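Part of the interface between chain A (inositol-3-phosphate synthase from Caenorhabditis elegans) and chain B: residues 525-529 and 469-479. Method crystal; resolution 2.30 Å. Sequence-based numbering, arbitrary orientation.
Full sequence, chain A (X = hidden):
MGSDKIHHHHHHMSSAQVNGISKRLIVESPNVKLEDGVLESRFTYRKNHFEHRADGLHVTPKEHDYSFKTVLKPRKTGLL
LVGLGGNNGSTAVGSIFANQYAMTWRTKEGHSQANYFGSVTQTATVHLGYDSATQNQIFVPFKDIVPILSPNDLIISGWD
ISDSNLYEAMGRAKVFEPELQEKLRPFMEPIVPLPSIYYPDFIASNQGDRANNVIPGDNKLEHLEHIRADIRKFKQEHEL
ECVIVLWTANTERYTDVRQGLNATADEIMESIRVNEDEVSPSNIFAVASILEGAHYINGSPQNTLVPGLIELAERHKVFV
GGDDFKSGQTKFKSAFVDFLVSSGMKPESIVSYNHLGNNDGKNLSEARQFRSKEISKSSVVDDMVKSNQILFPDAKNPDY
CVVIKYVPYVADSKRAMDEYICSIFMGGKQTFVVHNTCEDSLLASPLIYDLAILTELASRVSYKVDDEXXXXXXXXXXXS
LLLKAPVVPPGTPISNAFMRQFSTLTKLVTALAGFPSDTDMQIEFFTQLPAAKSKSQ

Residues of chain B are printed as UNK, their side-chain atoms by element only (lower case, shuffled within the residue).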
ATOM      1  N   PHE A 525     -35.671 -20.482  -3.337  1.00 34.95           N
ATOM      2  CA  PHE A 525     -35.909 -19.050  -3.151  1.00 33.29           C
ATOM      3  C   PHE A 525     -36.493 -18.354  -4.375  1.00 32.98           C
ATOM      4  O   PHE A 525     -36.957 -17.225  -4.294  1.00 34.94           O
ATOM      5  CB  PHE A 525     -34.618 -18.343  -2.763  1.00 33.59           C
ATOM      6  CG  PHE A 525     -34.032 -18.803  -1.491  1.00 32.34           C
ATOM      7  CD1 PHE A 525     -34.813 -19.441  -0.521  1.00 34.85           C
ATOM      8  CD2 PHE A 525     -32.697 -18.555  -1.220  1.00 33.90           C
ATOM      9  CE1 PHE A 525     -34.265 -19.835   0.689  1.00 26.28           C
ATOM     10  CE2 PHE A 525     -32.142 -18.953  -0.022  1.00 26.60           C
ATOM     11  CZ  PHE A 525     -32.930 -19.611   0.932  1.00 30.22           C
ATOM     12  N   PHE A 526     -36.421 -19.003  -5.518  1.00 32.52           N
ATOM     13  CA  PHE A 526     -36.916 -18.410  -6.746  1.00 32.34           C
ATOM     14  C   PHE A 526     -37.782 -19.394  -7.495  1.00 31.59           C
ATOM     15  O   PHE A 526     -38.149 -19.159  -8.645  1.00 31.71           O
ATOM     16  CB  PHE A 526     -35.786 -17.829  -7.631  1.00 33.73           C
ATOM     17  CG  PHE A 526     -34.598 -18.764  -7.872  1.00 27.94           C
ATOM     18  CD1 PHE A 526     -33.536 -18.804  -6.983  1.00 33.60           C
ATOM     19  CD2 PHE A 526     -34.530 -19.547  -9.010  1.00 29.03           C
ATOM     20  CE1 PHE A 526     -32.439 -19.626  -7.206  1.00 36.26           C
ATOM     21  CE2 PHE A 526     -33.436 -20.359  -9.248  1.00 26.93           C
ATOM     22  CZ  PHE A 526     -32.390 -20.400  -8.347  1.00 40.57           C
ATOM     23  N   THR A 527     -38.134 -20.484  -6.818  1.00 32.28           N
ATOM     24  CA  THR A 527     -39.094 -21.448  -7.366  1.00 31.93           C
ATOM     25  C   THR A 527     -40.074 -21.886  -6.318  1.00 31.59           C
ATOM     26  O   THR A 527     -39.881 -21.639  -5.121  1.00 31.71           O
ATOM     27  CB  THR A 527     -38.397 -22.720  -7.870  1.00 29.84           C
ATOM     28  OG1 THR A 527     -37.622 -23.282  -6.816  1.00 37.27           O
ATOM     29  CG2 THR A 527     -37.401 -22.443  -8.974  1.00 21.51           C
ATOM     30  N   GLN A 528     -41.125 -22.566  -6.761  1.00 32.13           N
ATOM     31  CA  GLN A 528     -41.928 -23.301  -5.810  1.00 34.39           C
ATOM     32  C   GLN A 528     -41.347 -24.699  -5.635  1.00 33.57           C
ATOM     33  O   GLN A 528     -41.213 -25.473  -6.588  1.00 30.75           O
ATOM     34  CB  GLN A 528     -43.417 -23.316  -6.169  1.00 36.33           C
ATOM     35  CG  GLN A 528     -44.285 -23.723  -4.975  1.00 46.52           C
ATOM     36  CD  GLN A 528     -45.703 -24.095  -5.360  1.00 59.75           C
ATOM     37  OE1 GLN A 528     -46.509 -23.219  -5.700  1.00 58.19           O
ATOM     38  NE2 GLN A 528     -46.019 -25.395  -5.301  1.00 58.69           N
ATOM     39  N   LEU A 529     -40.987 -24.993  -4.396  1.00 34.81           N
ATOM     40  CA  LEU A 529     -40.335 -26.246  -4.041  1.00 37.95           C
ATOM     41  C   LEU A 529     -41.254 -27.462  -4.164  1.00 40.55           C
ATOM     42  O   LEU A 529     -42.200 -27.627  -3.348  1.00 43.12           O
ATOM     43  CB  LEU A 529     -39.795 -26.165  -2.611  1.00 36.62           C
ATOM     44  CG  LEU A 529     -38.882 -27.319  -2.187  1.00 33.47           C
ATOM     45  CD1 LEU A 529     -37.598 -27.356  -3.014  1.00 31.80           C
ATOM     46  CD2 LEU A 529     -38.578 -27.197  -0.698  1.00 33.79           C
TER
ATOM     47  N   UNK B 469     -46.095 -25.923 -16.568  1.00 49.17           N
ATOM     48  CA  UNK B 469     -44.750 -25.403 -16.415  1.00 46.17           C
ATOM     49  C   UNK B 469     -44.795 -23.932 -16.107  1.00 45.83           C
ATOM     50  O   UNK B 469     -45.603 -23.197 -16.688  1.00 46.14           O
ATOM     51  c   UNK B 469     -44.186 -28.160 -17.913  1.00 36.71           C
ATOM     52  c   UNK B 469     -43.365 -27.053 -17.676  1.00 43.12           C
ATOM     53  o   UNK B 469     -41.819 -30.882 -17.627  1.00 48.86           O
ATOM     54  c   UNK B 469     -41.506 -28.553 -17.389  1.00 35.63           C
ATOM     55  c   UNK B 469     -42.337 -29.622 -17.633  1.00 36.19           C
ATOM     56  c   UNK B 469     -42.021 -27.276 -17.406  1.00 40.71           C
ATOM     57  c   UNK B 469     -43.929 -25.662 -17.671  1.00 45.48           C
ATOM     58  c   UNK B 469     -43.675 -29.440 -17.895  1.00 32.73           C
ATOM     59  N   UNK B 470     -43.927 -23.511 -15.188  1.00 43.64           N
ATOM     60  CA  UNK B 470     -43.880 -22.125 -14.716  1.00 41.68           C
ATOM     61  C   UNK B 470     -42.464 -21.553 -14.842  1.00 40.35           C
ATOM     62  O   UNK B 470     -41.497 -22.314 -14.760  1.00 39.99           O
ATOM     63  c   UNK B 470     -45.939 -20.776 -10.921  1.00 62.89           C
ATOM     64  c   UNK B 470     -44.394 -22.040 -13.269  1.00 41.53           C
ATOM     65  n   UNK B 470     -46.039 -20.867  -9.420  1.00 53.22           N
ATOM     66  c   UNK B 470     -45.949 -22.123 -13.150  1.00 45.65           C
ATOM     67  c   UNK B 470     -46.480 -22.017 -11.696  1.00 56.04           C
ATOM     68  N   UNK B 471     -42.341 -20.237 -15.084  1.00 39.63           N
ATOM     69  CA  UNK B 471     -41.046 -19.542 -14.975  1.00 36.71           C
ATOM     70  C   UNK B 471     -40.610 -19.325 -13.525  1.00 36.30           C
ATOM     71  O   UNK B 471     -41.432 -19.332 -12.608  1.00 35.30           O
ATOM     72  c   UNK B 471     -42.787 -17.951 -15.305  1.00 39.16           C
ATOM     73  c   UNK B 471     -43.420 -19.312 -15.504  1.00 37.87           C
ATOM     74  c   UNK B 471     -41.335 -18.187 -15.606  1.00 35.58           C
ATOM     75  N   UNK B 472     -39.319 -19.108 -13.319  1.00 36.29           N
ATOM     76  CA  UNK B 472     -38.815 -18.663 -12.008  1.00 35.63           C
ATOM     77  C   UNK B 472     -39.556 -17.416 -11.458  1.00 35.48           C
ATOM     78  O   UNK B 472     -40.229 -16.707 -12.213  1.00 35.97           O
ATOM     79  c   UNK B 472     -35.291 -19.435 -13.227  1.00 44.34           C
ATOM     80  c   UNK B 472     -37.321 -18.381 -12.138  1.00 35.47           C
ATOM     81  c   UNK B 472     -36.097 -22.009 -12.475  1.00 39.97           C
ATOM     82  c   UNK B 472     -34.913 -21.843 -13.191  1.00 44.25           C
ATOM     83  c   UNK B 472     -36.878 -20.888 -12.147  1.00 43.50           C
ATOM     84  c   UNK B 472     -36.493 -19.595 -12.530  1.00 38.94           C
ATOM     85  c   UNK B 472     -34.499 -20.546 -13.568  1.00 45.01           C
ATOM     86  N   UNK B 473     -39.428 -17.143 -10.153  1.00 34.51           N
ATOM     87  CA  UNK B 473     -39.917 -15.882  -9.569  1.00 32.19           C
ATOM     88  C   UNK B 473     -39.459 -14.651 -10.379  1.00 32.11           C
ATOM     89  O   UNK B 473     -38.363 -14.658 -10.914  1.00 32.66           O
ATOM     90  n   UNK B 473     -41.535 -13.568  -6.000  1.00 26.98           N
ATOM     91  c   UNK B 473     -41.151 -14.839  -6.360  1.00 38.18           C
ATOM     92  n   UNK B 473     -40.059 -13.361  -7.532  1.00 38.24           N
ATOM     93  c   UNK B 473     -40.215 -14.716  -7.331  1.00 34.65           C
ATOM     94  c   UNK B 473     -40.862 -12.695  -6.722  1.00 32.38           C
ATOM     95  c   UNK B 473     -39.455 -15.748  -8.114  1.00 32.27           C
ATOM     96  N   UNK B 474     -40.302 -13.612 -10.473  1.00 30.38           N
ATOM     97  CA  UNK B 474     -39.968 -12.359 -11.181  1.00 30.36           C
ATOM     98  C   UNK B 474     -38.688 -11.687 -10.714  1.00 31.36           C
ATOM     99  O   UNK B 474     -37.975 -11.092 -11.527  1.00 35.31           O
ATOM    100  o   UNK B 474     -42.326 -11.832 -11.521  1.00 37.18           O
ATOM    101  c   UNK B 474     -41.093 -11.320 -11.065  1.00 29.00           C
ATOM    102  N   UNK B 475     -38.420 -11.729  -9.410  1.00 29.00           N
ATOM    103  CA  UNK B 475     -37.263 -11.032  -8.847  1.00 28.18           C
ATOM    104  C   UNK B 475     -36.113 -11.966  -8.995  1.00 30.74           C
ATOM    105  O   UNK B 475     -35.932 -12.864  -8.142  1.00 31.33           O
ATOM    106  c   UNK B 475     -36.127 -10.013  -6.815  1.00 19.72           C
ATOM    107  c   UNK B 475     -38.596  -9.884  -7.031  1.00 21.86           C
ATOM    108  c   UNK B 475     -37.391 -10.732  -7.324  1.00 28.23           C
ATOM    109  N   UNK B 476     -35.338 -11.800 -10.061  1.00 31.31           N
ATOM    110  CA  UNK B 476     -34.381 -12.832 -10.352  1.00 30.54           C
ATOM    111  C   UNK B 476     -33.047 -12.682  -9.686  1.00 31.44           C
ATOM    112  O   UNK B 476     -32.101 -12.078 -10.225  1.00 32.31           O
ATOM    113  c   UNK B 476     -34.372 -13.302 -11.824  1.00 34.88           C
ATOM    114  c   UNK B 476     -33.520 -12.720 -12.939  1.00 28.41           C
ATOM    115  c   UNK B 476     -33.905 -13.375 -14.226  1.00 27.79           C
ATOM    116  c   UNK B 476     -33.790 -11.282 -13.013  1.00 34.24           C
ATOM    117  N   UNK B 477     -33.008 -13.248  -8.477  1.00 28.71           N
ATOM    118  CA  UNK B 477     -31.883 -13.176  -7.584  1.00 28.86           C
ATOM    119  C   UNK B 477     -30.623 -13.884  -8.059  1.00 28.10           C
ATOM    120  O   UNK B 477     -29.551 -13.568  -7.581  1.00 30.06           O
ATOM    121  o   UNK B 477     -33.007 -14.887  -6.207  1.00 29.75           O
ATOM    122  c   UNK B 477     -32.282 -13.663  -6.178  1.00 31.70           C
ATOM    123  N   UNK B 478     -30.727 -14.820  -8.995  1.00 26.09           N
ATOM    124  CA  UNK B 478     -29.532 -15.447  -9.574  1.00 26.54           C
ATOM    125  C   UNK B 478     -28.574 -14.448 -10.211  1.00 27.61           C
ATOM    126  O   UNK B 478     -27.442 -14.814 -10.560  1.00 26.58           O
ATOM    127  c   UNK B 478     -30.503 -17.764  -9.998  1.00 28.06           C
ATOM    128  c   UNK B 478     -29.870 -16.551 -10.637  1.00 29.09           C
ATOM    129  c   UNK B 478     -30.713 -15.998 -11.801  1.00 20.50           C
ATOM    130  c   UNK B 478     -30.631 -16.867 -13.017  1.00 22.18           C
ATOM    131  N   UNK B 479     -29.028 -13.204 -10.364  1.00 24.91           N
ATOM    132  CA  UNK B 479     -28.204 -12.118 -10.913  1.00 25.76           C
ATOM    133  C   UNK B 479     -27.294 -11.462  -9.866  1.00 26.19           C
ATOM    134  O   UNK B 479     -26.514 -10.559 -10.170  1.00 26.47           O
ATOM    135  c   UNK B 479     -30.653 -10.116 -13.222  1.00 25.32           C
ATOM    136  c   UNK B 479     -30.011 -11.389 -12.712  1.00 19.80           C
ATOM    137  c   UNK B 479     -29.192 -12.083 -13.801  1.00 21.91           C
ATOM    138  c   UNK B 479     -29.102 -11.031 -11.534  1.00 24.89           C
TER

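Position 469 carries one carbon followed by a six-carbon ring bearing an oxygen, and it lies out of reach of this stretch of chain A, so it is tyrosine. The hydroxyl of Y469(B) suits a place where it is hydrogen-bonded elsewhere in the structure.

At 470, four carbons in a row end in a nitrogen; the CA-to-CB bond points toward this stretch of chain A, and the nitrogen approaches the side chain of Q528(A). This is lysine. K470(B) NZ lies 4.4 Å from OE1 of Q528(A), too far for a hydrogen bond, but a flexible polar chain suits this exposed margin.

Position 471 has three carbons closing a ring onto the backbone nitrogen, points away and touches nothing on this stretch of chain A. The closed ring defines proline; that of P471(B) restricts phi, here -74°, in an extended stretch of chain.

At 472, one carbon leads to a ring of six carbons with no heteroatom. The ring presents a face to the F526(A) side chain and also meets CG2 of T527(A). This is phenylalanine: F472(B) CG lies 4.0 Å from F526(A) CD2, and F472(B) CD1 lies 3.6 Å from T527(A) CG2. A flat, wholly apolar ring suits this buried site, where its neighbours offer carbon.

Position 473 shows one carbon and a five-membered ring of three carbons and two nitrogens. The CB of 473 is 4.2 Å from CB of F526(A), but the end of the side chain leads away from this stretch of chain A. This is histidine, whose ring serves its own chain instead: H473(B) ND1 accepts a hydrogen bond from the backbone N of residue 475, 3.0 Å away, bracing the turn.

At 474 there is one carbon and one oxygen, directed away from this stretch of chain A: serine. S474(B) is small, which suits a buried place.

Position 475 has one carbon carrying two others and makes no contact within 4.5 Å of this stretch of chain A: valine. The branched apolar side chain of V475(B) suits its buried site, while its backbone N supplies the bond to H473(B).

The four carbons of 476, forked at the second, make no contact with this stretch of chain A and identify leucine. The branched apolar chain of L476(B) suits a buried site.

Position 477 again has one carbon and one oxygen; it points toward this stretch of chain A, its oxygen near the F526(A) ring. This is serine: S477(B) OG lies 4.0 Å from CD1 of F526(A), a compact side chain beside a bulky ring.

At 478, four carbons fork at the first, one arm two carbons long, and one carbon of the fork lies over a face of the F526(A) ring: isoleucine. The beta-branch supplies the methyl I478(B) CG2, 3.6 Å from CZ of F526(A) and 4.0 Å from the centroid of the F526(A) ring, in a CH-pi contact.

Position 479 has four carbons forked at the second, out of reach of this stretch of chain A: leucine. L479(B) is apolar, as suits its buried site.

The contact centres on F526(A). The carbonyl O of F526(A) accepts a nearly straight hydrogen bond, 2.8 Å long at 173°, from H473(B) N, linking the two backbones. The F526(A) ring meets I478(B) with a face and F472(B) with an edge, the planes of the F526(A) and F472(B) rings standing at 83° with centroids 5.4 Å apart. One backbone hydrogen bond thus joins the two stretches, and apolar packing adjoins one buried ring.

Chain B (469-479) YKPFHSVLSIL
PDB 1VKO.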